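Local coordinates for pentafunctional AROM polypeptide (Schizosaccharomyces pombe, PDB 5SWV), which probably catalyses the dehydration of 3-dehydroquinate and the subsequent reduction of 3-dehydroshikimate to shikimate, two consecutive steps of the shikimate pathway carried by this fragment of the AROM polypeptide, at residues I39-D44 and E63-L68; F78-I83 and E95-L100; S103-R106 and F111-V114. All coordinates share one frame; numbering follows the deposited sequence.

Contact 1 of 3, residues I39-D44 and E63-L68; sequences IEVRVD and EQISLL
Val41 and Leu68 point their methyl ends at each other across the gap between strand 38-42 and helix 58-69, meeting tip to tip with Val41 CG2 3.6 Å from Leu68 CD2. Ile65, one helical turn earlier than Leu68, arrives differently: its chain runs at a slant to the valine, and CD1 lies 4.0 Å from Val41 CG2 and equally far from Val41 CG1, so that it sits against the fork of the side chain. Val41 therefore presents both branches to Ile65 but CG2 alone to Leu68. On the helix side, the leucine owes its reach to a first torsion that sets CG opposite the backbone N (chi1 171°), which carries the isobutyl end toward the strand. Ile39 adds a looser apolar contact, with its CD1 4.4 Å from Leu68 CD1. The axes of the two short segments run almost antiparallel, at 156°, and approach to 11.1 Å, a spacing bridged by these four buried aliphatic side chains without any polar bond between the segments. Ile76 and Ile22 also touch Leu68, and Tyr107 packs on Ile65. The strand alternates in character: Glu40 points away from the helix, whereas Ile39 and Val41 face it. At the C-terminal end of the strand, Arg42 forms a salt bridge with Asp44, gripping the carboxylate side-on, one nitrogen to each oxygen. Arg42 NE reaches Asp44 OD1 at 2.8 Å, nearly in the guanidinium plane, and NH2 takes OD2 through a more tilted bond; both oxygens offer their syn lone pairs. Leu88 N donates to OD2 as well. A parallel strand packed through its apolar side against the helix that follows it is the repeating beta-alpha element of the TIM barrel, the fold of type I dehydroquinases.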
loop_
_atom_site.group_PDB
_atom_site.type_symbol
_atom_site.label_atom_id
_atom_site.label_comp_id
_atom_site.label_asym_id
_atom_site.label_seq_id
_atom_site.Cartn_x
_atom_site.Cartn_y
_atom_site.Cartn_z
ATOM N N ILE A 39 7.168 -4.767 -5.673
ATOM C CA ILE A 39 8.425 -4.199 -6.141
ATOM C C ILE A 39 9.323 -5.332 -6.607
ATOM O O ILE A 39 9.628 -6.254 -5.851
ATOM C CB ILE A 39 9.135 -3.431 -5.019
ATOM C CG1 ILE A 39 8.226 -2.357 -4.450
ATOM C CG2 ILE A 39 10.405 -2.748 -5.502
ATOM C CD1 ILE A 39 8.844 -1.658 -3.257
ATOM N N GLU A 40 9.730 -5.272 -7.864
ATOM C CA GLU A 40 10.776 -6.132 -8.362
ATOM C C GLU A 40 12.105 -5.467 -8.088
ATOM O O GLU A 40 12.337 -4.339 -8.511
ATOM C CB GLU A 40 10.617 -6.346 -9.855
ATOM C CG GLU A 40 11.574 -7.365 -10.438
ATOM C CD GLU A 40 11.275 -7.650 -11.896
ATOM O OE1 GLU A 40 11.461 -6.720 -12.723
ATOM O OE2 GLU A 40 10.852 -8.793 -12.212
ATOM N N VAL A 41 12.969 -6.158 -7.360
ATOM C CA VAL A 41 14.339 -5.735 -7.239
ATOM C C VAL A 41 15.055 -6.446 -8.358
ATOM O O VAL A 41 15.146 -7.672 -8.368
ATOM C CB VAL A 41 14.972 -6.140 -5.904
ATOM C CG1 VAL A 41 16.431 -5.684 -5.867
ATOM C CG2 VAL A 41 14.179 -5.559 -4.737
ATOM N N ARG A 42 15.524 -5.662 -9.317
ATOM C CA ARG A 42 16.317 -6.169 -10.404
ATOM C C ARG A 42 17.732 -6.314 -9.874
ATOM O O ARG A 42 18.523 -5.346 -9.844
ATOM C CB ARG A 42 16.242 -5.239 -11.622
ATOM C CG ARG A 42 14.943 -5.380 -12.399
ATOM C CD ARG A 42 14.853 -6.690 -13.180
ATOM N NE ARG A 42 15.930 -6.831 -14.177
ATOM C CZ ARG A 42 15.878 -6.415 -15.452
ATOM N NH1 ARG A 42 14.807 -5.812 -15.974
ATOM N NH2 ARG A 42 16.929 -6.598 -16.232
ATOM N N VAL A 43 18.029 -7.541 -9.458
ATOM C CA VAL A 43 19.267 -7.867 -8.768
ATOM C C VAL A 43 20.439 -7.729 -9.739
ATOM O O VAL A 43 21.543 -7.320 -9.348
ATOM C CB VAL A 43 19.200 -9.288 -8.170
ATOM C CG1 VAL A 43 20.527 -9.679 -7.535
ATOM C CG2 VAL A 43 18.073 -9.385 -7.147
ATOM N N ASP A 44 20.187 -8.039 -11.012
ATOM C CA ASP A 44 21.188 -7.826 -12.064
ATOM C C ASP A 44 21.689 -6.371 -12.192
ATOM O O ASP A 44 22.822 -6.157 -12.632
ATOM C CB ASP A 44 20.717 -8.394 -13.419
ATOM C CG ASP A 44 19.417 -7.773 -13.919
ATOM O OD1 ASP A 44 18.374 -7.912 -13.218
ATOM O OD2 ASP A 44 19.438 -7.169 -15.029
ATOM N N GLU A 63 21.834 -7.508 2.524
ATOM C CA GLU A 63 21.783 -6.190 3.197
ATOM C C GLU A 63 20.854 -5.261 2.439
ATOM O O GLU A 63 20.045 -4.564 3.042
ATOM C CB GLU A 63 23.170 -5.553 3.327
ATOM C CG GLU A 63 23.924 -5.963 4.594
ATOM C CD GLU A 63 25.425 -6.227 4.393
ATOM O OE1 GLU A 63 26.010 -6.970 5.238
ATOM O OE2 GLU A 63 26.016 -5.712 3.402
ATOM N N GLN A 64 20.950 -5.300 1.112
ATOM C CA GLN A 64 20.104 -4.496 0.243
ATOM C C GLN A 64 18.627 -4.843 0.386
ATOM O O GLN A 64 17.806 -3.956 0.577
ATOM C CB GLN A 64 20.535 -4.668 -1.208
ATOM C CG GLN A 64 21.918 -4.123 -1.499
ATOM C CD GLN A 64 21.899 -2.637 -1.695
ATOM O OE1 GLN A 64 21.531 -2.161 -2.769
ATOM N NE2 GLN A 64 22.283 -1.885 -0.676
ATOM N N ILE A 65 18.298 -6.128 0.308
ATOM C CA ILE A 65 16.906 -6.568 0.401
ATOM C C ILE A 65 16.278 -6.199 1.739
ATOM O O ILE A 65 15.120 -5.771 1.783
ATOM C CB ILE A 65 16.753 -8.095 0.167
ATOM C CG1 ILE A 65 17.176 -8.484 -1.264
ATOM C CG2 ILE A 65 15.310 -8.567 0.417
ATOM C CD1 ILE A 65 16.537 -7.681 -2.373
ATOM N N SER A 66 17.020 -6.374 2.829
ATOM C CA SER A 66 16.479 -6.021 4.150
ATOM C C SER A 66 16.369 -4.506 4.302
ATOM O O SER A 66 15.378 -4.024 4.841
ATOM C CB SER A 66 17.249 -6.679 5.316
ATOM O OG SER A 66 18.640 -6.618 5.122
ATOM N N LEU A 67 17.354 -3.763 3.800
ATOM C CA LEU A 67 17.305 -2.293 3.816
ATOM C C LEU A 67 16.014 -1.770 3.178
ATOM O O LEU A 67 15.422 -0.799 3.662
ATOM C CB LEU A 67 18.538 -1.699 3.115
ATOM C CG LEU A 67 18.742 -0.179 3.120
ATOM C CD1 LEU A 67 18.851 0.376 4.534
ATOM C CD2 LEU A 67 19.984 0.196 2.326
ATOM N N LEU A 68 15.567 -2.434 2.117
ATOM C CA LEU A 68 14.327 -2.070 1.437
ATOM C C LEU A 68 13.104 -2.460 2.274
ATOM O O LEU A 68 12.170 -1.658 2.448
ATOM C CB LEU A 68 14.277 -2.735 0.058
ATOM C CG LEU A 68 12.980 -2.647 -0.734
ATOM C CD1 LEU A 68 12.706 -1.205 -1.109
ATOM C CD2 LEU A 68 13.038 -3.544 -1.958
#

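Contact 2 of 3, residues F78-I83 and E95-L100; sequences FTIRTI and EEAKEL
A backbone hydrogen bond of 3.0 Å from Glu99 N to Glu95 O holds the helical turn on which Ala97 and Leu100 receive Ile80 and Phe78. Ile80 makes the central contact. Its CD1 abuts the helix, 3.8 Å from both Leu100 CB and the carbonyl oxygen Ala97 O. The CB of Ala97 is a little farther, 4.2 Å from the same Ile80 CD1, so the isoleucine lies nearer to the helix backbone here than to the alanine methyl. Ile80 and Leu100 cross at about a right angle, with Ile80 CD1 against Leu100 CB and slightly more distant from Leu100 CD1. Phe78 reaches the helix with CG turned opposite its backbone N (chi1 -176°), which sends the ring out from the strand until CZ is 3.8 Å from Leu100 O. Val61 of helix 58-69 touches both Phe78 and Leu100, tying two neighbouring helices to the same patch. The polar residues next in sequence take other partners: Arg81 forms salt bridges with Asp113 and Glu115, and Thr82 OG1 bonds to Glu115 and Asn91. Apolar residues packed on the outer helix, with charged groups gathered where the strands end, are the layout of a TIM barrel, whose active sites lie at the C-terminal ends of the strands.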
loop_
_atom_site.group_PDB
_atom_site.type_symbol
_atom_site.label_atom_id
_atom_site.label_comp_id
_atom_site.label_asym_id
_atom_site.label_seq_id
_atom_site.Cartn_x
_atom_site.Cartn_y
_atom_site.Cartn_z
ATOM N N PHE A 78 12.135 -10.919 -6.511
ATOM C CA PHE A 78 13.592 -10.996 -6.566
ATOM C C PHE A 78 13.961 -11.524 -7.949
ATOM O O PHE A 78 13.763 -12.706 -8.244
ATOM C CB PHE A 78 14.064 -11.934 -5.454
ATOM C CG PHE A 78 15.557 -12.051 -5.314
ATOM C CD1 PHE A 78 16.269 -12.982 -6.057
ATOM C CD2 PHE A 78 16.241 -11.284 -4.381
ATOM C CE1 PHE A 78 17.651 -13.109 -5.901
ATOM C CE2 PHE A 78 17.608 -11.411 -4.208
ATOM C CZ PHE A 78 18.324 -12.320 -4.968
ATOM N N THR A 79 14.482 -10.647 -8.796
ATOM C CA THR A 79 14.664 -10.975 -10.201
ATOM C C THR A 79 16.090 -10.813 -10.635
ATOM O O THR A 79 16.627 -9.708 -10.638
ATOM C CB THR A 79 13.743 -10.134 -11.088
ATOM O OG1 THR A 79 12.398 -10.468 -10.779
ATOM C CG2 THR A 79 13.939 -10.447 -12.562
ATOM N N ILE A 80 16.693 -11.943 -10.987
ATOM C CA ILE A 80 17.964 -11.975 -11.692
ATOM C C ILE A 80 17.670 -12.242 -13.149
ATOM O O ILE A 80 17.316 -13.365 -13.517
ATOM C CB ILE A 80 18.878 -13.105 -11.206
ATOM C CG1 ILE A 80 19.226 -12.935 -9.737
ATOM C CG2 ILE A 80 20.155 -13.141 -12.051
ATOM C CD1 ILE A 80 19.945 -14.152 -9.182
ATOM N N ARG A 81 17.832 -11.195 -13.953
ATOM C CA ARG A 81 17.577 -11.201 -15.393
ATOM C C ARG A 81 18.923 -11.213 -16.103
ATOM O O ARG A 81 19.781 -10.363 -15.845
ATOM C CB ARG A 81 16.804 -9.946 -15.765
ATOM C CG ARG A 81 16.420 -9.831 -17.231
ATOM C CD ARG A 81 15.359 -10.824 -17.664
ATOM N NE ARG A 81 14.128 -10.707 -16.880
ATOM C CZ ARG A 81 13.591 -11.652 -16.102
ATOM N NH1 ARG A 81 14.131 -12.862 -15.982
ATOM N NH2 ARG A 81 12.459 -11.383 -15.451
ATOM N N THR A 82 19.094 -12.185 -16.992
ATOM C CA THR A 82 20.362 -12.442 -17.680
ATOM C C THR A 82 20.465 -11.676 -18.984
ATOM O O THR A 82 19.482 -11.112 -19.471
ATOM C CB THR A 82 20.531 -13.934 -18.023
ATOM O OG1 THR A 82 19.525 -14.346 -18.954
ATOM C CG2 THR A 82 20.422 -14.789 -16.795
ATOM N N ILE A 83 21.651 -11.705 -19.577
ATOM C CA ILE A 83 21.935 -10.926 -20.770
ATOM C C ILE A 83 21.090 -11.302 -21.973
ATOM O O ILE A 83 20.605 -10.433 -22.672
ATOM C CB ILE A 83 23.450 -10.925 -21.077
ATOM C CG1 ILE A 83 24.165 -10.102 -19.998
ATOM C CG2 ILE A 83 23.757 -10.341 -22.459
ATOM C CD1 ILE A 83 25.604 -10.470 -19.794
ATOM N N GLU A 95 25.434 -21.295 -11.269
ATOM C CA GLU A 95 25.625 -21.675 -9.871
ATOM C C GLU A 95 25.499 -20.449 -8.955
ATOM O O GLU A 95 24.902 -20.527 -7.877
ATOM C CB GLU A 95 26.956 -22.416 -9.671
ATOM C CG GLU A 95 27.039 -23.764 -10.393
ATOM C CD GLU A 95 25.819 -24.676 -10.164
ATOM O OE1 GLU A 95 25.545 -25.053 -8.996
ATOM O OE2 GLU A 95 25.120 -25.023 -11.153
ATOM N N GLU A 96 26.006 -19.313 -9.418
ATOM C CA GLU A 96 25.977 -18.087 -8.631
ATOM C C GLU A 96 24.552 -17.502 -8.547
ATOM O O GLU A 96 24.139 -16.963 -7.513
ATOM C CB GLU A 96 26.972 -17.065 -9.191
ATOM C CG GLU A 96 28.446 -17.416 -8.987
ATOM C CD GLU A 96 29.044 -18.455 -9.961
ATOM O OE1 GLU A 96 28.536 -18.688 -11.097
ATOM O OE2 GLU A 96 30.079 -19.051 -9.571
ATOM N N ALA A 97 23.802 -17.633 -9.632
ATOM C CA ALA A 97 22.392 -17.268 -9.638
ATOM C C ALA A 97 21.588 -18.142 -8.690
ATOM O O ALA A 97 20.793 -17.642 -7.893
ATOM C CB ALA A 97 21.836 -17.387 -11.038
ATOM N N LYS A 98 21.803 -19.453 -8.778
ATOM C CA LYS A 98 21.106 -20.421 -7.909
ATOM C C LYS A 98 21.347 -20.127 -6.443
ATOM O O LYS A 98 20.400 -20.062 -5.662
ATOM C CB LYS A 98 21.565 -21.833 -8.226
ATOM C CG LYS A 98 21.056 -22.905 -7.281
ATOM C CD LYS A 98 21.211 -24.289 -7.900
ATOM C CE LYS A 98 22.664 -24.723 -8.062
ATOM N NZ LYS A 98 23.163 -25.285 -6.785
ATOM N N GLU A 99 22.618 -19.930 -6.099
ATOM C CA GLU A 99 23.000 -19.538 -4.752
ATOM C C GLU A 99 22.248 -18.301 -4.312
ATOM O O GLU A 99 21.750 -18.266 -3.197
ATOM C CB GLU A 99 24.490 -19.259 -4.658
ATOM C CG GLU A 99 24.989 -19.122 -3.227
ATOM C CD GLU A 99 26.424 -18.612 -3.115
ATOM O OE1 GLU A 99 26.936 -17.985 -4.085
ATOM O OE2 GLU A 99 27.032 -18.832 -2.032
ATOM N N LEU A 100 22.155 -17.293 -5.181
ATOM C CA LEU A 100 21.463 -16.049 -4.831
ATOM C C LEU A 100 19.968 -16.260 -4.639
ATOM O O LEU A 100 19.385 -15.733 -3.690
ATOM C CB LEU A 100 21.719 -14.934 -5.858
ATOM C CG LEU A 100 23.047 -14.161 -5.705
ATOM C CD1 LEU A 100 23.457 -13.464 -7.007
ATOM C CD2 LEU A 100 22.982 -13.153 -4.562
#

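Contact 3 of 3, residues S103-R106 and F111-V114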
loop_
_atom_site.group_PDB
_atom_site.type_symbol
_atom_site.label_atom_id
_atom_site.label_comp_id
_atom_site.label_asym_id
_atom_site.label_seq_id
_atom_site.Cartn_x
_atom_site.Cartn_y
_atom_site.Cartn_z
ATOM N N SER A 103 19.140 -18.042 -1.392
ATOM C CA SER A 103 19.261 -17.098 -0.286
ATOM C C SER A 103 18.011 -16.218 -0.124
ATOM O O SER A 103 17.544 -15.969 1.003
ATOM C CB SER A 103 20.503 -16.238 -0.480
ATOM O OG SER A 103 20.409 -15.064 0.280
ATOM N N ALA A 104 17.475 -15.769 -1.254
ATOM C CA ALA A 104 16.289 -14.933 -1.281
ATOM C C ALA A 104 15.070 -15.617 -0.687
ATOM O O ALA A 104 14.233 -14.971 -0.040
ATOM C CB ALA A 104 15.991 -14.504 -2.703
ATOM N N MET A 105 14.965 -16.915 -0.926
ATOM C CA MET A 105 13.865 -17.703 -0.392
ATOM C C MET A 105 14.080 -17.905 1.110
ATOM O O MET A 105 13.127 -17.850 1.886
ATOM C CB MET A 105 13.710 -19.026 -1.169
ATOM C CG MET A 105 13.326 -18.771 -2.630
ATOM S SD MET A 105 13.255 -20.115 -3.844
ATOM C CE MET A 105 14.467 -21.274 -3.242
ATOM N N ARG A 106 15.331 -18.084 1.519
ATOM C CA ARG A 106 15.648 -18.183 2.941
ATOM C C ARG A 106 15.243 -16.936 3.729
ATOM O O ARG A 106 14.780 -17.080 4.850
ATOM C CB ARG A 106 17.127 -18.531 3.195
ATOM C CG ARG A 106 17.375 -20.016 3.415
ATOM C CD ARG A 106 18.839 -20.319 3.683
ATOM N NE ARG A 106 19.638 -20.211 2.453
ATOM C CZ ARG A 106 20.744 -19.469 2.280
ATOM N NH1 ARG A 106 21.265 -18.728 3.265
ATOM N NH2 ARG A 106 21.352 -19.478 1.087
ATOM N N PHE A 111 8.144 -13.441 -4.037
ATOM C CA PHE A 111 8.345 -14.123 -5.318
ATOM C C PHE A 111 9.821 -14.162 -5.713
ATOM O O PHE A 111 10.607 -13.313 -5.306
ATOM C CB PHE A 111 7.618 -13.391 -6.450
ATOM C CG PHE A 111 6.166 -13.140 -6.203
ATOM C CD1 PHE A 111 5.749 -11.987 -5.558
ATOM C CD2 PHE A 111 5.210 -14.020 -6.674
ATOM C CE1 PHE A 111 4.402 -11.729 -5.358
ATOM C CE2 PHE A 111 3.860 -13.774 -6.478
ATOM C CZ PHE A 111 3.452 -12.628 -5.817
ATOM N N VAL A 112 10.170 -15.139 -6.543
ATOM C CA VAL A 112 11.465 -15.186 -7.225
ATOM C C VAL A 112 11.195 -15.457 -8.705
ATOM O O VAL A 112 10.423 -16.354 -9.046
ATOM C CB VAL A 112 12.380 -16.296 -6.644
ATOM C CG1 VAL A 112 13.629 -16.501 -7.496
ATOM C CG2 VAL A 112 12.792 -15.960 -5.217
ATOM N N ASP A 113 11.827 -14.670 -9.573
ATOM C CA ASP A 113 11.788 -14.914 -11.005
ATOM C C ASP A 113 12.867 -15.913 -11.343
ATOM O O ASP A 113 14.068 -15.656 -11.103
ATOM C CB ASP A 113 12.020 -13.621 -11.795
ATOM C CG ASP A 113 11.701 -13.775 -13.292
ATOM O OD1 ASP A 113 12.410 -14.539 -14.000
ATOM O OD2 ASP A 113 10.759 -13.104 -13.774
ATOM N N VAL A 114 12.444 -17.038 -11.904
ATOM C CA VAL A 114 13.355 -18.082 -12.306
ATOM C C VAL A 114 13.253 -18.241 -13.815
ATOM O O VAL A 114 12.244 -18.697 -14.324
ATOM C CB VAL A 114 13.008 -19.398 -11.598
ATOM C CG1 VAL A 114 13.945 -20.519 -12.026
ATOM C CG2 VAL A 114 13.054 -19.210 -10.091
#
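The first torsions of Met105 and Val112 bring CG of the one to CG2 of the other. That of Met105 (chi1 -64°) puts CG beside the backbone N and opposite the carbonyl carbon, while in Val112 (chi1 171°) it is CG1 that lies opposite the N, leaving CG2 on the N side to meet the helix. Met105 CG and Val112 CG2 are 3.9 Å apart, and the two side chains cross at about a right angle. The methionine thus touches the valine with the middle of its chain, while the end of the chain bends at its third torsion. Ala104 completes the contact with its single methyl group: its CB points toward the strand and lies 4.3 Å from the same Val112 CG2. One valine branch is accordingly shared by two successive residues of helix 94-106, and the CA atoms of Ala104 and Val112 come within 7.7 Å. Thr133 touches both Met105 and Val112, and Phe78 of the adjacent strand packs on Ala104. Strand 111-115 is held in its sheet by backbone bonds from Val112 to Lys134 and Ile136, and Asp113 OD1 bonds to the hydroxyl of Ser138. With all three touching residues buried and purely carbon-to-carbon approaches between them, the contact implies cohesion by van der Waals packing and exclusion of water, without directional bonding.

Overall arrangement
The three contacts follow one another along the chain and describe two successive beta-alpha-beta units of the same parallel barrel. Contact 1 closes strand 38-42 onto helix 58-69; contacts 2 and 3 use opposite ends of helix 94-106, which leans on strand 76-79 and then on strand 111-115. These three strands are consecutive neighbours in the sheet. The centres of contacts 1 and 2 lie about 13 Å apart, and those of contacts 2 and 3 about 9 Å. Val43 N and Thr79 O, 2.8 Å apart, probably hydrogen-bond contact 1 to contact 2; the salt bridge of Arg81 NH2 with Asp113 OD2, 2.9 Å, joins contact 2 to contact 3. Contacts 1 and 3 do not touch, so contact 2 links them within the dehydroquinase domain.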